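Local coordinates for precorrin-6A reductase (Rhodobacter capsulatus, PDB 4X7G), which probably reduces precorrin-6A with NADPH, a step in building the corrin ring of cobalamin, and is seen here with NADP and a reduced precorrin bound, at residues A[28-33]-A[48-53]; A[54-59]-A[81-86]. All coordinates share one frame; numbering follows the deposited sequence.

Contact 1 of 2, residues A[28-33]-A[48-53]; sequences VFSYAG and GGFGGV. With NAP (NADP nicotinamide-adenine-dinucleotide phosphate), chain B.
The Phe50 ring meets Ser30 and the NADP adenine obliquely: its CZ lies 3.5 Å from Ser30 OG, and its CE2 stands above the adenine plane just beyond the C2A rim, 3.4 Å from C2A. On the other side the Ala32 methyl sits above the fused bond, CB 3.5 Å from C5A. Tyr59 packs edge-to-face with the Phe50 ring, and Arg46 adds a cation-pi contact. At the adenine edge, Ser30 OG stands anti to its backbone N (chi1 -178°) and donates to N1A at 2.8 Å, while N6A donates to Ser30 O. Arg46 NH1 bonds to the same OG and to Gly48 O, bracing strand end and loop. The segments join directly through Gly48 N to Tyr31 O, 2.9 Å and nearly straight at 166°. Beyond it the loop turns its amides to the 2'-phosphate: Phe50 N bonds to O2X at 2.8 Å and Gly51 N to O1X at 3.0 Å. A CB on Gly49 would clash with O1X. Replacing Phe50 with an alanine would probably uncover the adenine near C2A and leave Tyr59 and Arg46 without their ring partner. Ala32 N meanwhile bonds to the bound precorrin, so one strand end serves both ligands. Base recognition through N1A and N6A, with amides on the 2'-phosphate, fits a Rossmann-type site that probably prefers NADP to NAD.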
ATOM      1  N   VAL A  28      11.482  15.433  -0.498  1.00 10.54           N
ATOM      2  CA  VAL A  28      10.550  15.293  -1.653  1.00 11.37           C
ATOM      3  C   VAL A  28       9.704  14.060  -1.410  1.00 11.17           C
ATOM      4  O   VAL A  28      10.262  13.025  -0.982  1.00 11.59           O
ATOM      5  CB  VAL A  28      11.371  15.152  -2.954  1.00 12.00           C
ATOM      6  CG1 VAL A  28      10.421  14.809  -4.093  1.00 12.79           C
ATOM      7  CG2 VAL A  28      12.184  16.403  -3.270  1.00 16.07           C
ATOM      8  N   PHE A  29       8.427  14.129  -1.719  1.00 10.26           N
ATOM      9  CA  PHE A  29       7.524  13.013  -1.695  1.00 10.17           C
ATOM     10  C   PHE A  29       7.296  12.500  -3.063  1.00 10.72           C
ATOM     11  O   PHE A  29       7.128  13.322  -4.018  1.00 11.55           O
ATOM     12  CB  PHE A  29       6.218  13.494  -1.077  1.00 10.07           C
ATOM     13  CG  PHE A  29       5.242  12.379  -0.741  1.00 10.62           C
ATOM     14  CD1 PHE A  29       4.415  11.838  -1.659  1.00 11.84           C
ATOM     15  CD2 PHE A  29       5.139  11.954   0.565  1.00 10.95           C
ATOM     16  CE1 PHE A  29       3.494  10.829  -1.311  1.00 11.69           C
ATOM     17  CE2 PHE A  29       4.221  10.956   0.884  1.00 10.79           C
ATOM     18  CZ  PHE A  29       3.409  10.471  -0.014  1.00 10.96           C
ATOM     19  N   SER A  30       7.218  11.196  -3.310  1.00 10.31           N
ATOM     20  CA  SER A  30       7.028  10.648  -4.624  1.00 10.96           C
ATOM     21  C   SER A  30       5.791   9.765  -4.704  1.00 10.43           C
ATOM     22  O   SER A  30       5.714   8.738  -3.982  1.00 11.18           O
ATOM     23  CB  SER A  30       8.226   9.858  -5.038  1.00 12.44           C
ATOM     24  OG  SER A  30       8.106   9.324  -6.357  1.00 12.70           O
ATOM     25  N   TYR A  31       4.903  10.062  -5.665  1.00 10.36           N
ATOM     26  CA  TYR A  31       3.842   9.153  -6.102  1.00 11.08           C
ATOM     27  C   TYR A  31       4.218   8.543  -7.459  1.00 11.26           C
ATOM     28  O   TYR A  31       4.815   9.184  -8.283  1.00 12.07           O
ATOM     29  CB  TYR A  31       2.557   9.924  -6.286  1.00 11.12           C
ATOM     30  CG  TYR A  31       1.812  10.362  -5.065  1.00 10.72           C
ATOM     31  CD1 TYR A  31       1.244   9.450  -4.147  1.00 11.15           C
ATOM     32  CD2 TYR A  31       1.517  11.733  -4.791  1.00 11.28           C
ATOM     33  CE1 TYR A  31       0.480   9.851  -3.068  1.00 10.82           C
ATOM     34  CE2 TYR A  31       0.775  12.129  -3.713  1.00 11.60           C
ATOM     35  CZ  TYR A  31       0.182  11.186  -2.918  1.00 10.46           C
ATOM     36  OH  TYR A  31      -0.689  11.533  -1.855  1.00 12.53           O
ATOM     37  N   ALA A  32       3.721   7.347  -7.659  1.00 12.54           N
ATOM     38  CA  ALA A  32       3.840   6.695  -8.965  1.00 13.02           C
ATOM     39  C   ALA A  32       2.965   7.344 -10.040  1.00 12.84           C
ATOM     40  O   ALA A  32       3.309   7.216 -11.231  1.00 15.16           O
ATOM     41  CB  ALA A  32       3.348   5.256  -8.830  1.00 15.08           C
ATOM     42  N   GLY A  33       1.907   7.936  -9.670  1.00 13.00           N
ATOM     43  CA  GLY A  33       0.905   8.410 -10.644  1.00 14.82           C
ATOM     44  C   GLY A  33      -0.107   7.349 -11.023  1.00 16.29           C
ATOM     45  O   GLY A  33      -0.610   7.439 -12.167  1.00 18.85           O
ATOM     46  N   GLY A  48       5.083  10.228 -10.930  1.00 13.88           N
ATOM     47  CA  GLY A  48       5.508   9.461 -12.114  1.00 14.25           C
ATOM     48  C   GLY A  48       6.538   8.466 -11.759  1.00 15.26           C
ATOM     49  O   GLY A  48       7.219   8.548 -10.734  1.00 15.78           O
ATOM     50  N   GLY A  49       6.727   7.456 -12.612  1.00 16.77           N
ATOM     51  CA  GLY A  49       7.840   6.562 -12.412  1.00 16.37           C
ATOM     52  C   GLY A  49       9.212   7.212 -12.612  1.00 16.44           C
ATOM     53  O   GLY A  49       9.278   8.329 -13.044  1.00 19.76           O
ATOM     54  N   PHE A  50      10.253   6.524 -12.207  1.00 15.88           N
ATOM     55  CA  PHE A  50      11.606   7.004 -12.408  1.00 15.40           C
ATOM     56  C   PHE A  50      12.247   6.471 -13.729  1.00 18.15           C
ATOM     57  O   PHE A  50      13.311   7.007 -14.104  1.00 21.07           O
ATOM     58  CB  PHE A  50      12.530   6.616 -11.241  1.00 15.54           C
ATOM     59  CG  PHE A  50      12.082   7.194  -9.926  1.00 14.83           C
ATOM     60  CD1 PHE A  50      12.481   8.488  -9.580  1.00 14.84           C
ATOM     61  CD2 PHE A  50      11.288   6.497  -9.067  1.00 15.78           C
ATOM     62  CE1 PHE A  50      12.076   9.010  -8.356  1.00 14.94           C
ATOM     63  CE2 PHE A  50      10.911   7.013  -7.836  1.00 15.01           C
ATOM     64  CZ  PHE A  50      11.289   8.255  -7.495  1.00 15.17           C
ATOM     65  N   GLY A  51      11.678   5.455 -14.345  1.00 18.39           N
ATOM     66  CA  GLY A  51      12.444   4.769 -15.479  1.00 18.48           C
ATOM     67  C   GLY A  51      13.300   3.661 -15.001  1.00 19.50           C
ATOM     68  O   GLY A  51      14.489   3.553 -15.336  1.00 23.22           O
ATOM     69  N   GLY A  52      12.761   2.822 -14.132  1.00 19.74           N
ATOM     70  CA  GLY A  52      13.442   1.674 -13.657  1.00 18.98           C
ATOM     71  C   GLY A  52      14.634   2.007 -12.708  1.00 17.94           C
ATOM     72  O   GLY A  52      14.775   3.151 -12.151  1.00 18.60           O
ATOM     73  N   VAL A  53      15.523   1.047 -12.507  1.00 18.21           N
ATOM     74  CA  VAL A  53      16.632   1.188 -11.585  1.00 18.91           C
ATOM     75  C   VAL A  53      17.551   2.310 -12.093  1.00 21.16           C
ATOM     76  O   VAL A  53      17.934   3.229 -11.345  1.00 18.73           O
ATOM     77  CB  VAL A  53      17.450  -0.105 -11.365  1.00 18.76           C
ATOM     78  CG1 VAL A  53      18.705   0.183 -10.599  1.00 19.65           C
ATOM     79  CG2 VAL A  53      16.535  -1.124 -10.646  1.00 19.94           C
TER
HETATM   80  PA  NAP B 301       5.027  -1.544  -8.182  1.00 15.82           P
HETATM   81  O1A NAP B 301       4.401  -2.653  -9.017  1.00 18.47           O
HETATM   82  O2A NAP B 301       5.941  -1.905  -7.229  1.00 15.80           O
HETATM   83  O5B NAP B 301       5.635  -0.443  -9.068  1.00 17.88           O
HETATM   84  C5B NAP B 301       5.669  -0.413 -10.509  1.00 17.73           C
HETATM   85  C4B NAP B 301       6.405   0.776 -11.079  1.00 15.94           C
HETATM   86  O4B NAP B 301       5.664   2.015 -10.691  1.00 16.40           O
HETATM   87  C3B NAP B 301       7.729   1.069 -10.423  1.00 16.66           C
HETATM   88  O3B NAP B 301       8.745   0.232 -10.981  1.00 20.16           O
HETATM   89  C2B NAP B 301       7.924   2.517 -10.608  1.00 16.37           C
HETATM   90  O2B NAP B 301       8.160   2.808 -11.999  1.00 17.83           O
HETATM   91  C1B NAP B 301       6.610   3.052 -10.352  1.00 14.98           C
HETATM   92  N9A NAP B 301       6.326   3.424  -8.939  1.00 14.67           N
HETATM   93  C8A NAP B 301       5.778   2.649  -7.942  1.00 13.63           C
HETATM   94  N7A NAP B 301       5.672   3.355  -6.784  1.00 13.82           N
HETATM   95  C5A NAP B 301       6.253   4.559  -7.076  1.00 12.63           C
HETATM   96  C6A NAP B 301       6.456   5.748  -6.277  1.00 12.56           C
HETATM   97  N6A NAP B 301       5.973   5.863  -5.032  1.00 13.41           N
HETATM   98  N1A NAP B 301       7.080   6.812  -6.828  1.00 13.34           N
HETATM   99  C2A NAP B 301       7.522   6.683  -8.143  1.00 15.07           C
HETATM  100  N3A NAP B 301       7.381   5.675  -9.004  1.00 13.99           N
HETATM  101  C4A NAP B 301       6.725   4.627  -8.431  1.00 13.42           C
HETATM  102  O3  NAP B 301       3.914  -0.702  -7.375  1.00 19.20           O
HETATM  103  PN  NAP B 301       2.308  -0.486  -7.596  1.00 17.41           P
HETATM  104  O1N NAP B 301       1.529  -1.646  -6.992  1.00 19.51           O
HETATM  105  O2N NAP B 301       2.020  -0.122  -8.988  1.00 19.97           O
HETATM  106  O5D NAP B 301       2.026   0.735  -6.579  1.00 17.56           O
HETATM  107  C5D NAP B 301       1.780   2.062  -7.130  1.00 17.48           C
HETATM  108  C4D NAP B 301       1.688   2.986  -6.017  1.00 16.47           C
HETATM  109  O4D NAP B 301       0.490   2.753  -5.299  1.00 18.13           O
HETATM  110  C3D NAP B 301       2.890   3.028  -5.044  1.00 16.48           C
HETATM  111  O3D NAP B 301       3.254   4.357  -4.640  1.00 17.01           O
HETATM  112  C2D NAP B 301       2.353   2.249  -3.845  1.00 16.88           C
HETATM  113  O2D NAP B 301       2.836   2.587  -2.603  1.00 15.31           O
HETATM  114  C1D NAP B 301       0.836   2.565  -3.948  1.00 17.56           C
HETATM  115  N1N NAP B 301       0.070   1.509  -3.471  1.00 15.35           N
HETATM  116  C2N NAP B 301       0.084   0.358  -3.731  1.00 31.10           C
HETATM  117  C3N NAP B 301      -0.835  -0.234  -2.941  1.00 28.40           C
HETATM  118  C7N NAP B 301      -0.460  -1.575  -3.527  1.00 29.76           C
HETATM  119  O7N NAP B 301       0.533  -1.245  -4.365  1.00 18.32           O
HETATM  120  N7N NAP B 301      -1.096  -2.764  -3.128  1.00 17.58           N
HETATM  121  C4N NAP B 301      -1.668   0.571  -1.892  1.00 29.80           C
HETATM  122  C5N NAP B 301      -1.649   2.066  -1.635  1.00 13.88           C
HETATM  123  C6N NAP B 301      -0.638   2.317  -2.540  1.00 28.11           C
HETATM  124  P2B NAP B 301       9.690   2.983 -12.544  1.00 22.60           P
HETATM  125  O1X NAP B 301       9.374   3.586 -13.890  1.00 25.32           O
HETATM  126  O2X NAP B 301      10.437   3.764 -11.627  1.00 21.10           O
HETATM  127  O3X NAP B 301      10.452   1.627 -12.446  1.00 27.76           O

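Contact 2 of 2, residues A[54-59]-A[81-86]; sequences AGLVDY and ANAVAA
Leu56 holds CG anti to its backbone N (chi1 176°); chi2 54° turns CD1 to one side and leaves CD2, the branch extended roughly anti to CA, against Ala86 CB at 3.6 Å. Val57 has CG1 anti to the backbone N and CG2 beside that N; CG2 is the branch that touches, 3.7 Å from both CA and CB of Ala86. The Ala86 methyl points toward helix 52-63 and receives both residues: CG and CD2 of Leu56 reach it from one direction, CG2 of Val57 from another. CD2 also lies alongside the backbone one turn earlier, 3.8 Å from Ala83 CA and 4.0 Å from Asn82 O. Asn82 O accepts from Ala86 N at 2.8 Å within its own helix; the leucine methyl packs beside it. No hydrogen bond joins the segments, and the contact is apolar and largely buried. The small alanine lets the backbones come close, Val57 CA to Ala86 CA being 5.1 Å. The short axes pass 8.9 Å apart and cross at -55°, so the helices diverge quickly from this point. Asn82 touches NADP and bonds through OD1 to Gln78, which puts the start of this interface beside the cofactor. Further along, Ala86 touches Leu60, and Val57 reaches Gln89 and Thr90. Beneath the pair runs the parallel sheet: Ala83 packs on Leu7 and Tyr59 on Leu5, both of strand 4-7, while Leu56 also meets Phe50 in the loop that leads into helix 52-63.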
ATOM      1  N   ALA A  54      17.891   2.280 -13.393  1.00 19.45           N
ATOM      2  CA  ALA A  54      18.724   3.288 -13.918  1.00 18.48           C
ATOM      3  C   ALA A  54      18.193   4.678 -13.800  1.00 17.51           C
ATOM      4  O   ALA A  54      18.922   5.615 -13.470  1.00 18.67           O
ATOM      5  CB  ALA A  54      19.103   2.937 -15.395  1.00 20.06           C
ATOM      6  N   GLY A  55      16.926   4.830 -14.034  1.00 18.28           N
ATOM      7  CA  GLY A  55      16.249   6.087 -13.881  1.00 16.68           C
ATOM      8  C   GLY A  55      16.237   6.640 -12.449  1.00 15.69           C
ATOM      9  O   GLY A  55      16.443   7.827 -12.245  1.00 17.11           O
ATOM     10  N   LEU A  56      16.079   5.711 -11.486  1.00 15.72           N
ATOM     11  CA  LEU A  56      16.057   6.137 -10.092  1.00 15.06           C
ATOM     12  C   LEU A  56      17.499   6.501  -9.677  1.00 15.83           C
ATOM     13  O   LEU A  56      17.752   7.450  -8.963  1.00 14.96           O
ATOM     14  CB  LEU A  56      15.522   5.014  -9.223  1.00 14.24           C
ATOM     15  CG  LEU A  56      15.545   5.331  -7.692  1.00 14.70           C
ATOM     16  CD1 LEU A  56      14.829   6.630  -7.384  1.00 14.29           C
ATOM     17  CD2 LEU A  56      14.881   4.152  -6.953  1.00 14.43           C
ATOM     18  N   VAL A  57      18.479   5.716 -10.130  1.00 16.14           N
ATOM     19  CA  VAL A  57      19.893   6.103  -9.919  1.00 16.19           C
ATOM     20  C   VAL A  57      20.173   7.541 -10.391  1.00 16.53           C
ATOM     21  O   VAL A  57      20.733   8.387  -9.673  1.00 17.07           O
ATOM     22  CB  VAL A  57      20.817   5.088 -10.638  1.00 17.49           C
ATOM     23  CG1 VAL A  57      22.240   5.660 -10.776  1.00 18.63           C
ATOM     24  CG2 VAL A  57      20.847   3.803  -9.891  1.00 19.66           C
ATOM     25  N   ASP A  58      19.720   7.820 -11.589  1.00 16.26           N
ATOM     26  CA  ASP A  58      19.914   9.100 -12.182  1.00 18.75           C
ATOM     27  C   ASP A  58      19.249  10.191 -11.336  1.00 17.77           C
ATOM     28  O   ASP A  58      19.757  11.287 -11.104  1.00 17.67           O
ATOM     29  CB  ASP A  58      19.412   9.225 -13.648  1.00 23.61           C
ATOM     30  CG  ASP A  58      19.677  10.609 -14.267  1.00 34.21           C
ATOM     31  OD1 ASP A  58      20.894  10.964 -14.389  1.00 35.98           O
ATOM     32  OD2 ASP A  58      18.678  11.362 -14.617  1.00 43.49           O
ATOM     33  N   TYR A  59      18.012   9.952 -10.923  1.00 17.25           N
ATOM     34  CA  TYR A  59      17.278  10.917 -10.080  1.00 16.81           C
ATOM     35  C   TYR A  59      18.003  11.170  -8.758  1.00 15.79           C
ATOM     36  O   TYR A  59      18.164  12.332  -8.340  1.00 15.91           O
ATOM     37  CB  TYR A  59      15.864  10.362  -9.812  1.00 17.19           C
ATOM     38  CG  TYR A  59      15.116  11.236  -8.896  1.00 16.70           C
ATOM     39  CD1 TYR A  59      14.452  12.310  -9.370  1.00 18.67           C
ATOM     40  CD2 TYR A  59      15.126  10.972  -7.528  1.00 18.61           C
ATOM     41  CE1 TYR A  59      13.701  13.146  -8.487  1.00 19.73           C
ATOM     42  CE2 TYR A  59      14.469  11.809  -6.650  1.00 20.37           C
ATOM     43  CZ  TYR A  59      13.785  12.798  -7.097  1.00 17.59           C
ATOM     44  OH  TYR A  59      13.146  13.586  -6.197  1.00 23.35           O
ATOM     45  N   ALA A  81      12.056  -3.215  -4.722  1.00 13.45           N
ATOM     46  CA  ALA A  81      13.297  -3.811  -5.278  1.00 14.36           C
ATOM     47  C   ALA A  81      14.126  -2.835  -6.042  1.00 12.85           C
ATOM     48  O   ALA A  81      15.358  -2.839  -5.870  1.00 15.05           O
ATOM     49  CB  ALA A  81      12.948  -5.022  -6.113  1.00 16.05           C
ATOM     50  N   ASN A  82      13.499  -1.991  -6.794  1.00 14.20           N
ATOM     51  CA  ASN A  82      14.235  -0.970  -7.558  1.00 15.62           C
ATOM     52  C   ASN A  82      14.967  -0.044  -6.615  1.00 15.84           C
ATOM     53  O   ASN A  82      16.121   0.357  -6.858  1.00 15.80           O
ATOM     54  CB  ASN A  82      13.393  -0.152  -8.484  1.00 16.13           C
ATOM     55  CG  ASN A  82      12.921  -0.947  -9.686  1.00 17.58           C
ATOM     56  OD1 ASN A  82      13.242  -2.135  -9.835  1.00 18.29           O
ATOM     57  ND2 ASN A  82      12.198  -0.335 -10.515  1.00 19.36           N
ATOM     58  N   ALA A  83      14.351   0.327  -5.495  1.00 14.47           N
ATOM     59  CA  ALA A  83      15.006   1.223  -4.537  1.00 13.27           C
ATOM     60  C   ALA A  83      16.190   0.542  -3.893  1.00 13.71           C
ATOM     61  O   ALA A  83      17.240   1.202  -3.695  1.00 14.63           O
ATOM     62  CB  ALA A  83      14.011   1.684  -3.444  1.00 13.51           C
ATOM     63  N   VAL A  84      16.081  -0.739  -3.524  1.00 14.38           N
ATOM     64  CA  VAL A  84      17.248  -1.418  -2.971  1.00 14.12           C
ATOM     65  C   VAL A  84      18.385  -1.354  -3.980  1.00 14.45           C
ATOM     66  O   VAL A  84      19.509  -0.993  -3.550  1.00 16.06           O
ATOM     67  CB  VAL A  84      16.927  -2.872  -2.625  1.00 14.97           C
ATOM     68  CG1 VAL A  84      18.206  -3.527  -2.086  1.00 17.91           C
ATOM     69  CG2 VAL A  84      15.826  -2.934  -1.604  1.00 15.61           C
ATOM     70  N   ALA A  85      18.144  -1.635  -5.238  1.00 14.88           N
ATOM     71  CA  ALA A  85      19.223  -1.685  -6.237  1.00 17.48           C
ATOM     72  C   ALA A  85      19.770  -0.331  -6.489  1.00 18.01           C
ATOM     73  O   ALA A  85      21.047  -0.159  -6.507  1.00 19.44           O
ATOM     74  CB  ALA A  85      18.745  -2.343  -7.488  1.00 18.17           C
ATOM     75  N   ALA A  86      18.920   0.687  -6.650  1.00 15.23           N
ATOM     76  CA  ALA A  86      19.405   2.023  -6.975  1.00 16.60           C
ATOM     77  C   ALA A  86      20.195   2.610  -5.783  1.00 16.06           C
ATOM     78  O   ALA A  86      21.225   3.308  -5.953  1.00 17.91           O
ATOM     79  CB  ALA A  86      18.289   2.946  -7.346  1.00 15.86           C
TER

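From the N terminus, strand 27-31 comes first; a 14-residue excursion containing edge strand 45-47 then returns to its end, and contact 1 closes there. Contact 2 opens at once on the following residues, so the two are in series, neither nested nor crossed. Helix 52-63, which the 48-53 segment leads into, runs on through contact 2, whose 21-residue loop holds strand 67-70 and closes on helix 77-90. The centres of the two contacts lie 10 Å apart, and their residues touch directly: Val53 CG2 packs 3.5 Å from Asn82 OD1, and Val28 CG1 3.7 Å from Tyr59 OH. Together they tie the C-terminal end of strand 27-31, where NADP binds, to two helices packed against the sheet.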